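Iron-only hydrogenase system regulator (Thermotoga maritima, PDB 2NZC) is of unknown function but probably helps regulate the iron-only hydrogenase system, perhaps by sensing a small ligand. Local coordinates at residues 19-22 against 23-27; 60-63 against 64-68. All blocks are in the same frame, centred on the assembly; numbering follows the deposited sequence.

Contact 1: residues 19-22 against 23-27; sequences KAYR and QVNEL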
ATOM      1  N   LYS D  19      13.045   5.482 -19.153  1.00 42.76           N
ATOM      2  CA  LYS D  19      14.178   4.579 -18.936  1.00 42.19           C
ATOM      3  C   LYS D  19      14.305   4.138 -17.475  1.00 41.87           C
ATOM      4  O   LYS D  19      14.328   2.935 -17.190  1.00 40.95           O
ATOM      5  CB  LYS D  19      15.470   5.256 -19.380  1.00 42.23           C
ATOM      6  CG  LYS D  19      16.660   4.324 -19.579  1.00 42.25           C
ATOM      7  CD  LYS D  19      17.781   5.076 -20.291  1.00 42.59           C
ATOM      8  CE  LYS D  19      18.930   4.167 -20.715  1.00 43.30           C
ATOM      9  NZ  LYS D  19      19.755   3.699 -19.542  1.00 43.05           N
ATOM     10  N   ALA D  20      14.386   5.116 -16.569  1.00 41.79           N
ATOM     11  CA  ALA D  20      14.558   4.840 -15.142  1.00 41.98           C
ATOM     12  C   ALA D  20      13.462   3.916 -14.631  1.00 42.43           C
ATOM     13  O   ALA D  20      13.738   2.926 -13.970  1.00 42.30           O
ATOM     14  CB  ALA D  20      14.595   6.122 -14.341  1.00 41.77           C
ATOM     15  N   TYR D  21      12.216   4.223 -14.960  1.00 43.16           N
ATOM     16  CA  TYR D  21      11.137   3.379 -14.506  1.00 43.96           C
ATOM     17  C   TYR D  21      11.199   1.970 -15.114  1.00 42.51           C
ATOM     18  O   TYR D  21      10.961   0.997 -14.415  1.00 42.69           O
ATOM     19  CB  TYR D  21       9.766   4.056 -14.673  1.00 46.01           C
ATOM     20  CG  TYR D  21       8.741   3.474 -13.723  1.00 49.48           C
ATOM     21  CD1 TYR D  21       9.128   2.577 -12.722  1.00 52.45           C
ATOM     22  CD2 TYR D  21       7.395   3.826 -13.802  1.00 52.57           C
ATOM     23  CE1 TYR D  21       8.210   2.025 -11.835  1.00 52.22           C
ATOM     24  CE2 TYR D  21       6.460   3.270 -12.915  1.00 53.18           C
ATOM     25  CZ  TYR D  21       6.887   2.367 -11.945  1.00 52.07           C
ATOM     26  OH  TYR D  21       5.994   1.823 -11.060  1.00 53.49           O
ATOM     27  N   ARG D  22      11.549   1.873 -16.393  1.00 41.10           N
ATOM     28  CA  ARG D  22      11.669   0.587 -17.094  1.00 39.12           C
ATOM     29  C   ARG D  22      12.705  -0.319 -16.424  1.00 37.71           C
ATOM     30  O   ARG D  22      12.418  -1.478 -16.128  1.00 37.85           O
ATOM     31  CB  ARG D  22      11.986   0.810 -18.569  1.00 39.17           C
ATOM     32  CG  ARG D  22      12.196  -0.471 -19.396  1.00 39.11           C
ATOM     33  CD  ARG D  22      12.264  -0.209 -20.902  1.00 39.52           C
ATOM     34  NE  ARG D  22      13.375   0.669 -21.280  1.00 40.68           N
ATOM     35  CZ  ARG D  22      13.243   1.843 -21.901  1.00 40.80           C
ATOM     36  NH1 ARG D  22      14.319   2.564 -22.188  1.00 40.92           N
ATOM     37  NH2 ARG D  22      12.043   2.302 -22.249  1.00 41.29           N
ATOM     38  N   GLN D  23      13.888   0.225 -16.148  1.00 35.52           N
ATOM     39  CA  GLN D  23      14.965  -0.537 -15.519  1.00 33.61           C
ATOM     40  C   GLN D  23      14.635  -0.992 -14.101  1.00 32.38           C
ATOM     41  O   GLN D  23      14.922  -2.120 -13.752  1.00 30.67           O
ATOM     42  CB  GLN D  23      16.255   0.262 -15.500  1.00 33.54           C
ATOM     43  CG  GLN D  23      16.906   0.470 -16.851  1.00 34.03           C
ATOM     44  CD  GLN D  23      17.840   1.638 -16.797  1.00 35.57           C
ATOM     45  OE1 GLN D  23      17.484   2.689 -16.253  1.00 37.39           O
ATOM     46  NE2 GLN D  23      19.040   1.476 -17.338  1.00 34.08           N
ATOM     47  N   VAL D  24      14.050  -0.115 -13.287  1.00 31.61           N
ATOM     48  CA  VAL D  24      13.601  -0.510 -11.946  1.00 32.24           C
ATOM     49  C   VAL D  24      12.587  -1.659 -12.044  1.00 32.88           C
ATOM     50  O   VAL D  24      12.709  -2.661 -11.322  1.00 33.04           O
ATOM     51  CB  VAL D  24      13.012   0.685 -11.117  1.00 31.55           C
ATOM     52  CG1 VAL D  24      12.398   0.210  -9.796  1.00 32.44           C
ATOM     53  CG2 VAL D  24      14.085   1.714 -10.837  1.00 31.05           C
ATOM     54  N   ASN D  25      11.610  -1.527 -12.943  1.00 32.96           N
ATOM     55  CA  ASN D  25      10.596  -2.567 -13.133  1.00 34.02           C
ATOM     56  C   ASN D  25      11.160  -3.898 -13.601  1.00 34.29           C
ATOM     57  O   ASN D  25      10.719  -4.948 -13.153  1.00 35.15           O
ATOM     58  CB  ASN D  25       9.497  -2.116 -14.108  1.00 34.47           C
ATOM     59  CG  ASN D  25       8.537  -1.154 -13.484  1.00 36.76           C
ATOM     60  OD1 ASN D  25       8.233  -1.240 -12.291  1.00 40.76           O
ATOM     61  ND2 ASN D  25       8.054  -0.204 -14.281  1.00 38.74           N
ATOM     62  N   GLU D  26      12.135  -3.863 -14.499  1.00 33.87           N
ATOM     63  CA  GLU D  26      12.740  -5.101 -14.963  1.00 34.15           C
ATOM     64  C   GLU D  26      13.455  -5.813 -13.813  1.00 34.09           C
ATOM     65  O   GLU D  26      13.365  -7.030 -13.675  1.00 33.70           O
ATOM     66  CB  GLU D  26      13.677  -4.840 -16.133  1.00 34.26           C
ATOM     67  CG  GLU D  26      12.926  -4.411 -17.399  1.00 35.78           C
ATOM     68  CD  GLU D  26      13.844  -4.042 -18.545  1.00 37.91           C
ATOM     69  OE1 GLU D  26      15.083  -4.053 -18.348  1.00 39.23           O
ATOM     70  OE2 GLU D  26      13.320  -3.748 -19.650  1.00 37.76           O
ATOM     71  N   LEU D  27      14.151  -5.028 -12.994  1.00 34.14           N
ATOM     72  CA  LEU D  27      14.866  -5.525 -11.833  1.00 34.83           C
ATOM     73  C   LEU D  27      13.971  -6.172 -10.785  1.00 34.82           C
ATOM     74  O   LEU D  27      14.239  -7.293 -10.330  1.00 34.72           O
ATOM     75  CB  LEU D  27      15.659  -4.385 -11.189  1.00 35.14           C
ATOM     76  CG  LEU D  27      16.973  -4.762 -10.514  1.00 35.03           C
ATOM     77  CD1 LEU D  27      17.780  -5.718 -11.381  1.00 35.74           C
ATOM     78  CD2 LEU D  27      17.733  -3.466 -10.271  1.00 34.90           C
TER

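Contact 2: residues 60-63 against 64-68; sequences DTIG and ALSGK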
ATOM      1  N   ASP D  60      22.715 -12.684   0.211  1.00 32.47           N
ATOM      2  CA  ASP D  60      23.109 -12.667  -1.208  1.00 33.54           C
ATOM      3  C   ASP D  60      22.086 -11.858  -2.010  1.00 32.22           C
ATOM      4  O   ASP D  60      22.442 -11.062  -2.859  1.00 32.08           O
ATOM      5  CB  ASP D  60      23.163 -14.083  -1.835  1.00 33.57           C
ATOM      6  CG  ASP D  60      24.209 -14.960  -1.249  1.00 36.93           C
ATOM      7  OD1 ASP D  60      25.139 -14.459  -0.582  1.00 40.61           O
ATOM      8  OD2 ASP D  60      24.136 -16.183  -1.470  1.00 39.12           O
ATOM      9  N   THR D  61      20.815 -12.060  -1.717  1.00 32.67           N
ATOM     10  CA  THR D  61      19.749 -11.529  -2.533  1.00 32.78           C
ATOM     11  C   THR D  61      19.512 -10.024  -2.292  1.00 32.87           C
ATOM     12  O   THR D  61      19.465  -9.262  -3.247  1.00 32.65           O
ATOM     13  CB  THR D  61      18.429 -12.329  -2.333  1.00 32.99           C
ATOM     14  OG1 THR D  61      18.678 -13.722  -2.605  1.00 34.21           O
ATOM     15  CG2 THR D  61      17.359 -11.838  -3.273  1.00 33.47           C
ATOM     16  N   ILE D  62      19.384  -9.599  -1.038  1.00 32.69           N
ATOM     17  CA  ILE D  62      19.189  -8.158  -0.745  1.00 33.50           C
ATOM     18  C   ILE D  62      20.363  -7.314  -1.294  1.00 33.68           C
ATOM     19  O   ILE D  62      20.161  -6.246  -1.883  1.00 34.58           O
ATOM     20  CB  ILE D  62      18.905  -7.917   0.778  1.00 33.53           C
ATOM     21  CG1 ILE D  62      18.226  -6.580   1.014  1.00 34.15           C
ATOM     22  CG2 ILE D  62      20.159  -8.115   1.643  1.00 33.40           C
ATOM     23  CD1 ILE D  62      16.819  -6.538   0.408  1.00 33.86           C
ATOM     24  N   GLY D  63      21.566  -7.838  -1.140  1.00 33.64           N
ATOM     25  CA  GLY D  63      22.804  -7.216  -1.642  1.00 34.14           C
ATOM     26  C   GLY D  63      22.837  -7.073  -3.149  1.00 33.92           C
ATOM     27  O   GLY D  63      23.228  -6.022  -3.671  1.00 33.43           O
ATOM     28  N   ALA D  64      22.418  -8.131  -3.846  1.00 33.79           N
ATOM     29  CA  ALA D  64      22.334  -8.124  -5.305  1.00 34.06           C
ATOM     30  C   ALA D  64      21.358  -7.052  -5.777  1.00 33.89           C
ATOM     31  O   ALA D  64      21.675  -6.289  -6.695  1.00 33.21           O
ATOM     32  CB  ALA D  64      21.922  -9.516  -5.848  1.00 34.39           C
ATOM     33  N   LEU D  65      20.197  -6.987  -5.126  1.00 33.60           N
ATOM     34  CA  LEU D  65      19.133  -6.074  -5.498  1.00 34.51           C
ATOM     35  C   LEU D  65      19.542  -4.607  -5.270  1.00 34.95           C
ATOM     36  O   LEU D  65      19.406  -3.762  -6.153  1.00 35.49           O
ATOM     37  CB  LEU D  65      17.847  -6.406  -4.711  1.00 34.30           C
ATOM     38  CG  LEU D  65      16.611  -5.543  -4.986  1.00 33.71           C
ATOM     39  CD1 LEU D  65      16.266  -5.495  -6.506  1.00 32.29           C
ATOM     40  CD2 LEU D  65      15.400  -6.006  -4.158  1.00 34.94           C
ATOM     41  N   SER D  66      20.030  -4.324  -4.073  1.00 35.49           N
ATOM     42  CA  SER D  66      20.551  -3.010  -3.695  1.00 35.32           C
ATOM     43  C   SER D  66      21.685  -2.484  -4.594  1.00 35.42           C
ATOM     44  O   SER D  66      21.673  -1.312  -4.999  1.00 35.37           O
ATOM     45  CB  SER D  66      21.001  -3.066  -2.236  1.00 35.15           C
ATOM     46  OG  SER D  66      19.857  -3.335  -1.415  1.00 38.03           O
ATOM     47  N   GLY D  67      22.652  -3.350  -4.899  1.00 34.52           N
ATOM     48  CA  GLY D  67      23.767  -3.000  -5.792  1.00 34.78           C
ATOM     49  C   GLY D  67      23.240  -2.596  -7.151  1.00 34.67           C
ATOM     50  O   GLY D  67      23.682  -1.609  -7.727  1.00 34.64           O
ATOM     51  N   LYS D  68      22.262  -3.353  -7.646  1.00 33.97           N
ATOM     52  CA  LYS D  68      21.726  -3.146  -8.989  1.00 33.58           C
ATOM     53  C   LYS D  68      20.858  -1.898  -9.103  1.00 33.32           C
ATOM     54  O   LYS D  68      21.033  -1.109 -10.039  1.00 32.83           O
ATOM     55  CB  LYS D  68      20.985  -4.398  -9.476  1.00 33.53           C
ATOM     56  CG  LYS D  68      21.921  -5.580  -9.733  1.00 34.99           C
ATOM     57  CD  LYS D  68      21.140  -6.848 -10.036  1.00 38.88           C
ATOM     58  CE  LYS D  68      22.058  -8.058 -10.133  1.00 39.67           C
ATOM     59  NZ  LYS D  68      23.047  -7.899 -11.243  1.00 40.32           N
TER

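Contact 1: residues 19-22 against 23-27
Tyr21 and Asn25 meet one turn apart within helix 18-30, the first helix of a ferredoxin-like βαββαβ fold of the ACT type, in a local i to i+4 contact on one flank of the helix. Four consecutive backbone bonds carry the turn, from Gln23 N to Lys19 O through Glu26 N to Arg22 O, the latter 2.9 Å long. On this frame Asn25 ND2 sits over one face of the Tyr21 ring, toward its rim. It comes within 3.3 Å of Tyr21 CE1, and the ring and amide planes are inclined by 44°, so the two groups do not stack flat. With CG of Tyr21 trans to the backbone N (chi1 -156°), the ring swings beside its own carbonyl and meets the amide of the next turn. Asn25 OD1 takes a hydrogen bond from Arg38 on strand 35-43, which ties this flank to the sheet, and a bound acetic acid molecule, probably from the crystallisation liquor, lies about 4 Å from the Asn25 side chain. On the exposed side Arg22 and Glu26 run alongside each other, the aliphatic CG of Arg22 3.5 Å from Glu26 OE2. Their charged ends do not touch: Arg22 NE stays 4.7 Å from Glu26 OE2, and the guanidinium instead makes a weak, long ion pair with Glu18. Val24 faces inward, its CG2 3.4 Å from Ala20 O, and packs on Leu69 and Ile72. The opposite charges of Arg22 and Glu26 therefore probably attract only loosely, whereas the Arg38 bond is likely to fix the rotation of the Asn25 amide beside the tyrosine.

Contact 2: residues 60-63 against 64-68
Ile62 O is gripped twice by Ser66, by the backbone N at 2.9 Å and by the side-chain OG at 3.0 Å. This is the familiar serine-to-backbone bond of an α-helix, here in helix 59-69, the second helix of the ferredoxin-like ACT-type fold. The two donors arrive differently: the amide points almost straight at the oxygen (N-H...O 171°), whereas the hydroxyl sits above the carbonyl plane, 38° out of it. Turning OG beside its own backbone N (chi1 -63°) brings it back over the preceding turn. The same hydroxyl is hydrogen-bonded to Thr79 of strand 75-81, linking helix and sheet. With an alanine here, Ile62 O would probably be left with the amide alone and Thr79 without its helix partner. Ile62 and Leu65 turn their side chains to the sheet, Ile62 on Tyr8 and Leu10, Leu65 on Leu10 and Leu55. Thr61 is tied through its hydroxyl to Asp58, just before the helix. Backbone bonds from Leu65 N to Thr61 O and from Gly67 N to Gly63 O continue the helix. One turn after Asp60, Ala64 sets its CB 3.4 Å from Asp60 O.

Contacts 1 and 2 are short stretches of the two helices packed on the antiparallel sheet, with centres about 15 Å apart. They meet through Leu27 and the side chains of Leu65 and Lys68: Leu27 CD2 lies 3.5 Å from Lys68 CB. Each is partly buried, with two inward residues, Ala20 and Val24 in the first and Ile62 and Leu65 in the second. Their outer faces differ: residues 19-27 bear long charged or polar chains and an aromatic ring beside an amide, while 60-68 has two glycines and an alanine between the charged Asp60 and Lys68. Each also bonds to a different outer strand of this chain's sheet, 35-43 for contact 1 and 75-81 for contact 2.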